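Trimethylamine-N-oxide reductase (Haemophilus influenzae, PDB 7L5I) probably reduces S- and N-oxides such as trimethylamine N-oxide, using a molybdenum centre carried by two molybdopterin guanine dinucleotide cofactors. Local coordinates at residues 80-84 / 805-809; 278-284 / 332-336; 292-296 / 615-619; 441-445 / 779-783; 541-545 / 556-560. All coordinates share one frame; numbering follows the deposited sequence.

Contact 1 joins the loop after helix 73-78 to the loop beyond strand 790-795, so it closes a loop of 720 residues within which the other four contacts nest. Following the chain, contact 2 packs helix 271-284 on helix 329-341. The next helix, 290-296, opens contact 3, which closes far on at helix 613-617; contacts 2 and 3 cross, and their nearest atoms are about 7 Å apart. Contact 4 starts at strand 441-444 and ends in the loop before strand 790-795, crossing contact 3 and tying the molybdopterin oxidoreductase part to the dinucleotide-binding part. Contact 5, between helices 540-550 and 554-558, is the most local and nests inside contacts 3 and 4.

Contact 1: residues 80-84 / 805-809; sequences EARVK and VFKQP
F806 meets A81 through its backbone: the methyl CB of A81 lies 3.5 Å from F806 O, and the two CA atoms are 5.1 Å apart. The phenyl ring leads away from this meeting and packs against W749, while K807 O is hydrogen-bonded to R496. Q808 then carries the polar part. Its chain bends at CB-CG (chi2 -74°), which brings the amide over the loop 80-84, where NE2 spends both hydrogens on carbonyls. The bond from Q808 NE2 to E80 O is 2.8 Å long and straight at the hydrogen, with the nitrogen 43° above the carbonyl plane. The second, from Q808 NE2 to R82 O, is also 2.8 Å but more bent, at 149°. Two carbonyls of one loop are thus held by a single amide lying flat between them, which pins the C-terminal extension after strand 790-795 to the loop leading into strand 87-89. At the other end of the amide, a water accepts from K84 N and donates to Q808 OE1, 2.7 Å away. K84 passes obliquely over the amide, its NZ 3.3 Å from Q808 CD, to reach E80 OE1 in a 2.8 Å salt bridge.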
# COMPACT_ATOMS: atom_id res chain seq x y z
N GLU A 80 -16.78 -15.96 -12.63
CA GLU A 80 -17.95 -16.30 -11.84
C GLU A 80 -17.86 -15.77 -10.41
O GLU A 80 -18.80 -15.98 -9.64
CB GLU A 80 -18.13 -17.82 -11.85
CG GLU A 80 -18.59 -18.36 -13.21
CD GLU A 80 -19.87 -17.69 -13.70
OE1 GLU A 80 -20.89 -17.74 -12.97
OE2 GLU A 80 -19.85 -17.09 -14.79
N ALA A 81 -16.78 -15.09 -10.04
CA ALA A 81 -16.74 -14.39 -8.77
C ALA A 81 -17.35 -13.01 -8.84
O ALA A 81 -17.50 -12.35 -7.81
CB ALA A 81 -15.30 -14.24 -8.25
N ARG A 82 -17.73 -12.54 -10.03
CA ARG A 82 -18.25 -11.19 -10.13
C ARG A 82 -19.61 -11.07 -9.44
O ARG A 82 -20.42 -12.00 -9.42
CB ARG A 82 -18.39 -10.75 -11.57
CG ARG A 82 -17.08 -10.29 -12.17
CD ARG A 82 -17.24 -9.59 -13.40
NE ARG A 82 -17.92 -8.30 -13.24
CZ ARG A 82 -17.90 -7.37 -14.17
NH1 ARG A 82 -17.23 -7.57 -15.29
NH2 ARG A 82 -18.56 -6.23 -13.99
N VAL A 83 -19.87 -9.89 -8.88
CA VAL A 83 -21.23 -9.61 -8.42
C VAL A 83 -22.11 -9.36 -9.63
O VAL A 83 -21.83 -8.46 -10.44
CB VAL A 83 -21.24 -8.41 -7.46
CG1 VAL A 83 -22.65 -8.22 -6.87
CG2 VAL A 83 -20.21 -8.58 -6.36
N LYS A 84 -23.14 -10.17 -9.80
CA LYS A 84 -23.91 -10.11 -11.04
C LYS A 84 -25.10 -9.16 -10.96
O LYS A 84 -25.48 -8.57 -11.99
CB LYS A 84 -24.40 -11.51 -11.41
CG LYS A 84 -23.28 -12.50 -11.63
CD LYS A 84 -23.79 -13.82 -12.14
CE LYS A 84 -22.63 -14.73 -12.59
NZ LYS A 84 -22.44 -15.86 -11.66
N VAL A 805 -14.33 -19.18 -1.57
CA VAL A 805 -14.52 -17.74 -1.61
C VAL A 805 -14.51 -17.16 -3.01
O VAL A 805 -14.76 -15.96 -3.18
CB VAL A 805 -13.46 -17.08 -0.69
CG1 VAL A 805 -12.07 -17.16 -1.31
CG2 VAL A 805 -13.88 -15.65 -0.39
N PHE A 806 -14.28 -17.97 -4.04
CA PHE A 806 -14.37 -17.47 -5.40
C PHE A 806 -15.67 -17.89 -6.09
O PHE A 806 -15.85 -17.59 -7.27
CB PHE A 806 -13.16 -17.93 -6.22
CG PHE A 806 -11.82 -17.56 -5.60
CD1 PHE A 806 -11.49 -16.24 -5.35
CD2 PHE A 806 -10.92 -18.55 -5.26
CE1 PHE A 806 -10.28 -15.90 -4.78
CE2 PHE A 806 -9.70 -18.23 -4.68
CZ PHE A 806 -9.38 -16.91 -4.44
N LYS A 807 -16.58 -18.55 -5.38
CA LYS A 807 -17.85 -18.98 -5.94
C LYS A 807 -18.95 -17.96 -5.61
O LYS A 807 -18.83 -17.17 -4.68
CB LYS A 807 -18.26 -20.35 -5.40
CG LYS A 807 -17.19 -21.43 -5.51
CD LYS A 807 -17.75 -22.82 -5.19
CE LYS A 807 -18.67 -22.83 -3.96
NZ LYS A 807 -19.23 -24.20 -3.67
N GLN A 808 -20.03 -18.01 -6.38
CA GLN A 808 -21.20 -17.20 -6.06
C GLN A 808 -21.71 -17.57 -4.66
O GLN A 808 -21.71 -18.75 -4.30
CB GLN A 808 -22.33 -17.42 -7.08
CG GLN A 808 -22.07 -16.82 -8.44
CD GLN A 808 -22.22 -15.31 -8.43
OE1 GLN A 808 -23.26 -14.77 -8.07
NE2 GLN A 808 -21.17 -14.62 -8.84
N PRO A 809 -22.17 -16.60 -3.87
CA PRO A 809 -22.60 -16.90 -2.50
C PRO A 809 -23.96 -17.58 -2.45
O PRO A 809 -24.67 -17.70 -3.45
CB PRO A 809 -22.65 -15.52 -1.84
CG PRO A 809 -22.97 -14.60 -2.95
CD PRO A 809 -22.27 -15.16 -4.18
O HOH W 1 -23.86 -12.19 -7.86

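Contact 2: residues 278-284 / 332-336; sequences IAHTLVE and IKQLA
A336 puts its methyl group against the backbone and side chain of I278, and this is where the two helices come closest. A336 CB lies 3.6 Å from I278 CG2, and the CA atoms are 5.1 Å apart; a residue as small as alanine permits that approach. The short helical segments are 8.4 Å apart at their axes and cross at -64°. I278 uses both branches: chi1 of -67° sets CG1 beside the backbone N and CG2 anti to it, so that CG2 meets A336 while CG1 runs obliquely against I332 CG2 at 3.9 Å. L282 also brings CD2 to A336 O, 3.5 Å away. T281 belongs to the same packed side and crosses K333 at about a right angle, with OG1 3.8 Å from K333 CG. That hydroxyl is hydrogen-bonded back to G277 O of its own helix, so its contact with the K333 chain is van der Waals, as is that of CG2. Helix 359-372 adds L368 beside I278 and L372 beside L282, continuing the apolar packing.

Toward the solvent the packing changes character. The K333 chain is extended beyond CG and carries its ammonium to a salt bridge with E319. E284 stands further off, its OE1 4.7 Å from K333 NZ, which may add a weak attraction. The chemistry therefore implies adhesion through apolar packing between helices 271-284 and 329-341, while T281 OG1 is satisfied within its own helix and K333 pairs with E319 of helix 318-325.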
# COMPACT_ATOMS: atom_id res chain seq x y z
N ILE A 278 25.82 -0.03 12.51
CA ILE A 278 26.53 0.60 11.41
C ILE A 278 26.98 1.99 11.82
O ILE A 278 28.15 2.38 11.61
CB ILE A 278 25.63 0.63 10.16
CG1 ILE A 278 25.38 -0.80 9.67
CG2 ILE A 278 26.27 1.42 9.04
CD1 ILE A 278 24.32 -0.91 8.58
N ALA A 279 26.06 2.76 12.40
CA ALA A 279 26.37 4.13 12.80
C ALA A 279 27.50 4.14 13.82
O ALA A 279 28.42 4.96 13.74
CB ALA A 279 25.13 4.80 13.39
N HIS A 280 27.43 3.23 14.79
CA HIS A 280 28.48 3.18 15.81
C HIS A 280 29.83 2.87 15.19
O HIS A 280 30.85 3.46 15.57
CB HIS A 280 28.12 2.14 16.87
CG HIS A 280 29.14 2.02 17.95
ND1 HIS A 280 30.31 1.32 17.79
CD2 HIS A 280 29.18 2.56 19.20
CE1 HIS A 280 31.03 1.42 18.90
NE2 HIS A 280 30.37 2.17 19.76
N THR A 281 29.85 1.95 14.22
CA THR A 281 31.09 1.65 13.51
C THR A 281 31.60 2.88 12.76
O THR A 281 32.81 3.15 12.77
CB THR A 281 30.88 0.48 12.54
OG1 THR A 281 30.33 -0.65 13.23
CG2 THR A 281 32.22 0.05 11.91
N LEU A 282 30.70 3.65 12.12
CA LEU A 282 31.18 4.86 11.45
C LEU A 282 31.93 5.76 12.42
O LEU A 282 32.98 6.32 12.08
CB LEU A 282 30.02 5.64 10.85
CG LEU A 282 29.30 4.94 9.70
CD1 LEU A 282 28.12 5.82 9.32
CD2 LEU A 282 30.20 4.70 8.54
N VAL A 283 31.37 5.98 13.61
CA VAL A 283 32.01 6.86 14.58
C VAL A 283 33.35 6.28 15.02
O VAL A 283 34.37 6.98 15.03
CB VAL A 283 31.06 7.09 15.79
CG1 VAL A 283 31.75 7.90 16.85
CG2 VAL A 283 29.82 7.83 15.34
N GLU A 284 33.36 4.98 15.35
CA GLU A 284 34.56 4.29 15.82
C GLU A 284 35.70 4.35 14.81
O GLU A 284 36.87 4.38 15.20
CB GLU A 284 34.18 2.84 16.13
CG GLU A 284 35.26 1.90 16.61
CD GLU A 284 34.70 0.51 16.91
OE1 GLU A 284 34.67 -0.35 16.00
OE2 GLU A 284 34.25 0.28 18.06
N ILE A 332 28.26 -6.25 9.61
CA ILE A 332 27.82 -4.90 9.98
C ILE A 332 28.96 -3.91 9.79
O ILE A 332 28.78 -2.83 9.21
CB ILE A 332 27.31 -4.90 11.44
CG1 ILE A 332 26.11 -5.84 11.59
CG2 ILE A 332 26.97 -3.49 11.92
CD1 ILE A 332 25.48 -5.82 12.98
N LYS A 333 30.15 -4.24 10.30
CA LYS A 333 31.27 -3.32 10.16
C LYS A 333 31.64 -3.13 8.69
O LYS A 333 32.01 -2.04 8.27
CB LYS A 333 32.47 -3.83 10.95
CG LYS A 333 32.24 -3.84 12.42
CD LYS A 333 33.51 -4.25 13.16
CE LYS A 333 33.28 -4.32 14.66
NZ LYS A 333 34.45 -4.96 15.34
N GLN A 334 31.53 -4.19 7.89
CA GLN A 334 31.92 -4.07 6.49
C GLN A 334 30.91 -3.25 5.69
O GLN A 334 31.29 -2.50 4.79
CB GLN A 334 32.10 -5.46 5.89
CG GLN A 334 32.87 -5.45 4.57
CD GLN A 334 34.13 -4.59 4.63
OE1 GLN A 334 34.36 -3.75 3.75
NE2 GLN A 334 34.94 -4.77 5.67
N LEU A 335 29.61 -3.37 6.02
CA LEU A 335 28.62 -2.49 5.42
C LEU A 335 28.95 -1.04 5.72
O LEU A 335 28.93 -0.18 4.82
CB LEU A 335 27.22 -2.82 5.94
CG LEU A 335 26.65 -4.16 5.48
CD1 LEU A 335 25.37 -4.45 6.28
CD2 LEU A 335 26.40 -4.14 3.98
N ALA A 336 29.25 -0.73 6.98
CA ALA A 336 29.55 0.65 7.34
C ALA A 336 30.72 1.17 6.53
O ALA A 336 30.67 2.28 5.99
CB ALA A 336 29.84 0.75 8.84

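Contact 3: residues 292-296 / 615-619; sequences FLKKY and FREDP
Y296 points its ring into the end of helix 613-617 and donates its hydroxyl to R616 O, at 2.6 Å. The oxygen lies in the carbonyl plane on a lone pair of R616 O, and the ring turns its edge toward that carbonyl. With CG anti to its own carbonyl carbon (chi1 -61°), Y296 swings across the gap and sends its CD1 edge over one face of F615. The two rings form a T-shaped pair, with centroids 5.3 Å apart and planes at 71°. F615 has the other first torsion, CG anti to the backbone N, which presents its face to the Y296 edge and brings CZ to 3.5 Å from Y296 O. The end of helix 290-296 is thereby packed against the C-terminal end of helix 613-617.

P619, just past that helix, crosses Y296 at about a right angle, its CG 3.5 Å from Y296 CE1. K295 is fully extended: its CG lies over one face of the tyrosine ring, toward the rim, its CE touches P619, and NZ makes a weak bond to Y296 OH besides reaching a water that bridges to E617 O. R616, extended from CG to NE, carries NH1 to 3.6 Å from F292 CE2, where ring and guanidinium planes are 25° apart. That nitrogen is hydrogen-bonded to G373 O and I375 O. The phenol hydroxyl is gripped by a carbonyl and, weakly, by an ammonium, which should restrict its rotation.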
# COMPACT_ATOMS: atom_id res chain seq x y z
N PHE A 292 29.35 17.71 7.78
CA PHE A 292 27.96 17.62 7.35
C PHE A 292 27.02 17.66 8.55
O PHE A 292 26.02 18.39 8.55
CB PHE A 292 27.72 16.35 6.53
CG PHE A 292 26.33 16.24 6.02
CD1 PHE A 292 25.33 15.74 6.80
CD2 PHE A 292 26.00 16.71 4.76
CE1 PHE A 292 24.03 15.68 6.37
CE2 PHE A 292 24.70 16.65 4.31
CZ PHE A 292 23.70 16.13 5.13
N LEU A 293 27.30 16.87 9.59
CA LEU A 293 26.37 16.78 10.70
C LEU A 293 26.19 18.14 11.38
O LEU A 293 25.08 18.52 11.73
CB LEU A 293 26.85 15.73 11.69
CG LEU A 293 26.73 14.30 11.17
CD1 LEU A 293 27.61 13.36 11.95
CD2 LEU A 293 25.28 13.83 11.26
N LYS A 294 27.28 18.90 11.53
CA LYS A 294 27.17 20.19 12.18
C LYS A 294 26.37 21.18 11.34
O LYS A 294 25.59 21.96 11.87
CB LYS A 294 28.57 20.76 12.45
CG LYS A 294 28.52 22.14 13.06
CD LYS A 294 29.87 22.61 13.55
CE LYS A 294 29.72 23.80 14.50
NZ LYS A 294 31.00 24.54 14.70
N LYS A 295 26.57 21.16 10.02
CA LYS A 295 26.03 22.17 9.14
C LYS A 295 24.59 21.89 8.74
O LYS A 295 23.82 22.82 8.54
CB LYS A 295 26.91 22.26 7.90
CG LYS A 295 26.53 23.34 6.90
CD LYS A 295 27.59 23.45 5.80
CE LYS A 295 27.20 24.54 4.80
NZ LYS A 295 27.96 24.47 3.52
N TYR A 296 24.20 20.61 8.65
CA TYR A 296 22.92 20.25 8.03
C TYR A 296 21.97 19.51 8.95
O TYR A 296 20.84 19.19 8.53
CB TYR A 296 23.19 19.39 6.78
CG TYR A 296 23.99 20.07 5.69
CD1 TYR A 296 23.38 20.94 4.78
CD2 TYR A 296 25.35 19.85 5.57
CE1 TYR A 296 24.12 21.54 3.79
CE2 TYR A 296 26.09 20.43 4.58
CZ TYR A 296 25.48 21.29 3.70
OH TYR A 296 26.25 21.87 2.70
N PHE A 615 19.33 22.40 -0.74
CA PHE A 615 19.68 22.38 0.68
C PHE A 615 21.17 22.17 0.87
O PHE A 615 21.81 22.87 1.66
CB PHE A 615 18.88 21.26 1.36
CG PHE A 615 19.19 21.06 2.82
CD1 PHE A 615 18.97 22.09 3.72
CD2 PHE A 615 19.62 19.82 3.30
CE1 PHE A 615 19.22 21.91 5.09
CE2 PHE A 615 19.87 19.65 4.67
CZ PHE A 615 19.64 20.71 5.56
N ARG A 616 21.76 21.21 0.16
CA ARG A 616 23.18 20.98 0.33
C ARG A 616 24.00 22.20 -0.11
O ARG A 616 24.98 22.58 0.54
CB ARG A 616 23.65 19.74 -0.44
CG ARG A 616 25.09 19.40 -0.07
CD ARG A 616 25.63 18.17 -0.75
NE ARG A 616 27.01 17.95 -0.30
CZ ARG A 616 27.38 17.05 0.62
NH1 ARG A 616 26.48 16.24 1.16
NH2 ARG A 616 28.65 16.95 0.96
N GLU A 617 23.62 22.81 -1.23
CA GLU A 617 24.38 23.94 -1.75
C GLU A 617 24.43 25.08 -0.75
O GLU A 617 25.50 25.65 -0.49
CB GLU A 617 23.77 24.41 -3.06
CG GLU A 617 24.45 25.70 -3.59
CD GLU A 617 25.96 25.53 -3.81
OE1 GLU A 617 26.36 24.52 -4.41
OE2 GLU A 617 26.75 26.42 -3.38
N ASP A 618 23.29 25.44 -0.16
CA ASP A 618 23.24 26.54 0.80
C ASP A 618 22.08 26.35 1.76
O ASP A 618 20.94 26.75 1.49
CB ASP A 618 23.11 27.89 0.09
CG ASP A 618 23.25 29.07 1.06
OD1 ASP A 618 23.09 28.83 2.28
OD2 ASP A 618 23.51 30.22 0.62
N PRO A 619 22.33 25.72 2.92
CA PRO A 619 21.22 25.43 3.84
C PRO A 619 20.70 26.67 4.58
O PRO A 619 19.58 26.61 5.12
CB PRO A 619 21.82 24.39 4.80
CG PRO A 619 23.27 24.76 4.83
CD PRO A 619 23.62 25.20 3.44
O HOH W 2 27.01 26.81 2.11

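Contact 4: residues 441-445 / 779-783; sequences KIQYN and KLAQG
I442, on strand 441-444, meets the loop only lightly, its CD1 4.3 Å from Q782 NE2. Q443 takes the main polar bond: its carbonyl O accepts from Q782 NE2 at 2.8 Å, the nitrogen standing nearly along the C=O axis and the oxygen close to the amide plane of the glutamine. Q782 reaches it by folding at chi2 (-79°). The side chain of Q443 lies against K779 at CB, and its OE1 is hydrogen-bonded to Y643. Y444 follows with its CA 3.4 Å from K779 O, a CA-H...O contact, while its ring turns an edge to A781 O, 3.4 Å from CE1. V181 of helix 179-187 also touches the tyrosine. N445 closes the segment: its N donates to K779 O at 3.2 Å, in the carbonyl plane, and its OD1 comes 3.5 Å from L780 CD1 while accepting from H185. Strand 441-444 pairs with strand 447-450 as a hairpin, so the loop before strand 790-795 is attached to the end of the first hairpin strand and the start of its turn. This implies a hold that rests on two carbonyl acceptors, one met by a backbone N-H and one by the Q782 amide, without any ionic pair between the segments.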
# COMPACT_ATOMS: atom_id res chain seq x y z
N LYS A 441 -10.86 7.62 23.62
CA LYS A 441 -9.88 8.64 23.26
C LYS A 441 -8.52 8.00 23.09
O LYS A 441 -8.15 7.08 23.83
CB LYS A 441 -9.81 9.74 24.32
CG LYS A 441 -11.17 10.28 24.71
CD LYS A 441 -11.08 11.68 25.29
CE LYS A 441 -12.41 12.12 25.92
NZ LYS A 441 -13.12 13.16 25.12
N ILE A 442 -7.75 8.50 22.11
CA ILE A 442 -6.38 8.08 21.89
C ILE A 442 -5.51 9.31 21.65
O ILE A 442 -5.99 10.39 21.31
CB ILE A 442 -6.23 7.10 20.70
CG1 ILE A 442 -6.60 7.80 19.38
CG2 ILE A 442 -7.09 5.88 20.90
CD1 ILE A 442 -6.30 6.96 18.16
N GLN A 443 -4.21 9.11 21.84
CA GLN A 443 -3.22 10.14 21.53
C GLN A 443 -2.74 9.95 20.09
O GLN A 443 -2.62 8.81 19.62
CB GLN A 443 -2.04 10.04 22.50
CG GLN A 443 -2.26 10.80 23.82
CD GLN A 443 -2.27 12.30 23.61
OE1 GLN A 443 -1.36 12.88 22.96
NE2 GLN A 443 -3.30 12.95 24.11
N TYR A 444 -2.48 11.07 19.41
CA TYR A 444 -2.05 11.03 18.01
C TYR A 444 -1.27 12.30 17.71
O TYR A 444 -1.84 13.40 17.72
CB TYR A 444 -3.25 10.89 17.06
CG TYR A 444 -2.89 11.15 15.60
CD1 TYR A 444 -2.17 10.22 14.86
CD2 TYR A 444 -3.28 12.32 14.98
CE1 TYR A 444 -1.84 10.47 13.53
CE2 TYR A 444 -2.96 12.59 13.66
CZ TYR A 444 -2.24 11.65 12.93
OH TYR A 444 -1.92 11.94 11.61
N ASN A 445 0.03 12.14 17.45
CA ASN A 445 0.88 13.21 16.96
C ASN A 445 0.71 14.50 17.76
O ASN A 445 0.63 15.59 17.20
CB ASN A 445 0.62 13.47 15.47
CG ASN A 445 1.80 14.18 14.79
OD1 ASN A 445 2.91 14.17 15.28
ND2 ASN A 445 1.54 14.76 13.63
N LYS A 779 2.16 6.21 19.76
CA LYS A 779 1.26 7.34 19.88
C LYS A 779 1.59 8.45 18.89
O LYS A 779 0.75 9.31 18.67
CB LYS A 779 1.30 7.89 21.31
CG LYS A 779 0.82 6.86 22.31
CD LYS A 779 0.92 7.40 23.72
CE LYS A 779 0.34 6.40 24.69
NZ LYS A 779 1.31 5.33 24.97
N LEU A 780 2.77 8.44 18.28
CA LEU A 780 3.09 9.49 17.33
C LEU A 780 2.21 9.39 16.09
O LEU A 780 1.49 10.33 15.74
CB LEU A 780 4.58 9.44 16.94
CG LEU A 780 4.92 10.62 16.04
CD1 LEU A 780 5.06 11.88 16.86
CD2 LEU A 780 6.16 10.38 15.25
N ALA A 781 2.26 8.24 15.41
CA ALA A 781 1.56 8.11 14.13
C ALA A 781 0.33 7.23 14.17
O ALA A 781 -0.50 7.32 13.26
CB ALA A 781 2.52 7.54 13.08
N GLN A 782 0.23 6.33 15.14
CA GLN A 782 -0.84 5.33 15.18
C GLN A 782 -1.01 4.63 13.83
O GLN A 782 -2.14 4.41 13.36
CB GLN A 782 -2.15 5.98 15.62
CG GLN A 782 -2.09 6.60 17.00
CD GLN A 782 -2.22 5.56 18.12
OE1 GLN A 782 -2.22 4.37 17.87
NE2 GLN A 782 -2.30 6.03 19.37
N GLY A 783 0.12 4.24 13.21
CA GLY A 783 0.07 3.48 11.97
C GLY A 783 -0.27 2.02 12.22
O GLY A 783 -0.33 1.56 13.34

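Contact 5: residues 541-545 / 556-560; sequences YDIFV and QYTEG
T558 OG1 is gripped by two backbone groups: it accepts from G560 N at 3.0 Å in an ST turn at the C-terminal end of helix 554-558, and is weakly hydrogen-bonded to E554 O. Across the contact, Y541 OH lies 3.5 Å from T558 CB and is itself hydrogen-bonded to W566 NE1. The T558 chi1 of 69° sets OG1 between backbone N and carbonyl carbon and leaves CG2 to face V545, 3.8 Å from V545 CG2. Y557 is the central side chain. With CG anti to the backbone N (chi1 -172°), it reaches across to helix 540-550, where Y557 OH passes 3.3 Å from F544 CB and goes on to hydrogen-bond with L156 O. The carbonyl carbon of F544 lies over one face of the ring, and V545 CG2 is 3.9 Å from Y557 CD2. The rings of Y541 and Y557 meet obliquely, centroids 5.8 Å apart and planes at 57°. Two tyrosines thus use their ring surfaces for the neighbouring helix and their hydroxyls for W566 and L156 of two other helices. Helix 153-163 touches both helices, with L156 on Y541 and F544 and Y160 on Y557, while F544 also leans on N487 of strand 483-488.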
# COMPACT_ATOMS: atom_id res chain seq x y z
N TYR A 541 -20.02 5.68 -10.73
CA TYR A 541 -20.53 7.00 -11.08
C TYR A 541 -22.04 6.97 -11.26
O TYR A 541 -22.75 7.79 -10.69
CB TYR A 541 -19.85 7.50 -12.35
CG TYR A 541 -20.28 8.90 -12.78
CD1 TYR A 541 -21.45 9.09 -13.49
CD2 TYR A 541 -19.55 10.01 -12.43
CE1 TYR A 541 -21.86 10.36 -13.87
CE2 TYR A 541 -19.95 11.28 -12.82
CZ TYR A 541 -21.10 11.45 -13.53
OH TYR A 541 -21.48 12.72 -13.89
N ASP A 542 -22.53 5.97 -11.99
CA ASP A 542 -23.96 5.83 -12.23
C ASP A 542 -24.71 5.45 -10.95
O ASP A 542 -25.83 5.92 -10.73
CB ASP A 542 -24.21 4.79 -13.32
CG ASP A 542 -23.73 5.25 -14.69
OD1 ASP A 542 -23.41 6.45 -14.83
OD2 ASP A 542 -23.70 4.43 -15.64
N ILE A 543 -24.13 4.59 -10.12
CA ILE A 543 -24.74 4.27 -8.84
C ILE A 543 -24.97 5.55 -8.03
O ILE A 543 -26.05 5.77 -7.46
CB ILE A 543 -23.87 3.27 -8.05
CG1 ILE A 543 -23.84 1.90 -8.76
CG2 ILE A 543 -24.43 3.12 -6.66
CD1 ILE A 543 -22.85 0.93 -8.22
N PHE A 544 -23.95 6.39 -7.95
CA PHE A 544 -24.05 7.56 -7.09
C PHE A 544 -24.89 8.64 -7.73
O PHE A 544 -25.51 9.42 -7.01
CB PHE A 544 -22.64 8.04 -6.70
CG PHE A 544 -21.96 7.07 -5.76
CD1 PHE A 544 -22.56 6.76 -4.55
CD2 PHE A 544 -20.79 6.40 -6.11
CE1 PHE A 544 -21.98 5.82 -3.68
CE2 PHE A 544 -20.23 5.46 -5.26
CZ PHE A 544 -20.82 5.18 -4.05
N VAL A 545 -24.97 8.68 -9.06
CA VAL A 545 -25.93 9.58 -9.70
C VAL A 545 -27.35 9.21 -9.29
O VAL A 545 -28.18 10.09 -8.98
CB VAL A 545 -25.77 9.55 -11.23
CG1 VAL A 545 -26.99 10.23 -11.89
CG2 VAL A 545 -24.49 10.21 -11.64
N GLN A 556 -25.76 18.96 -8.69
CA GLN A 556 -24.49 19.26 -8.03
C GLN A 556 -23.50 18.13 -8.25
O GLN A 556 -22.30 18.37 -8.43
CB GLN A 556 -24.70 19.47 -6.53
CG GLN A 556 -25.58 20.68 -6.19
CD GLN A 556 -27.04 20.33 -6.02
OE1 GLN A 556 -27.64 19.61 -6.84
NE2 GLN A 556 -27.64 20.83 -4.94
N TYR A 557 -23.99 16.89 -8.24
CA TYR A 557 -23.08 15.74 -8.35
C TYR A 557 -22.44 15.67 -9.73
O TYR A 557 -21.23 15.49 -9.86
CB TYR A 557 -23.83 14.44 -8.02
CG TYR A 557 -22.92 13.27 -7.93
CD1 TYR A 557 -22.30 12.97 -6.74
CD2 TYR A 557 -22.63 12.47 -9.05
CE1 TYR A 557 -21.41 11.92 -6.64
CE2 TYR A 557 -21.74 11.38 -8.94
CZ TYR A 557 -21.15 11.14 -7.72
OH TYR A 557 -20.26 10.08 -7.57
N THR A 558 -23.25 15.80 -10.80
CA THR A 558 -22.76 15.61 -12.15
C THR A 558 -22.21 16.90 -12.78
O THR A 558 -21.51 16.82 -13.79
CB THR A 558 -23.88 15.13 -13.07
OG1 THR A 558 -24.79 16.23 -13.23
CG2 THR A 558 -24.60 13.95 -12.52
N GLU A 559 -22.56 18.05 -12.22
CA GLU A 559 -22.24 19.35 -12.80
C GLU A 559 -22.78 19.48 -14.22
O GLU A 559 -22.30 20.31 -15.00
CB GLU A 559 -20.73 19.60 -12.72
CG GLU A 559 -20.24 19.74 -11.26
CD GLU A 559 -18.75 20.02 -11.11
OE1 GLU A 559 -18.11 20.40 -12.11
OE2 GLU A 559 -18.21 19.86 -9.98
N GLY A 560 -23.79 18.68 -14.56
CA GLY A 560 -24.37 18.73 -15.89
C GLY A 560 -23.52 18.18 -17.01
O GLY A 560 -23.76 18.50 -18.18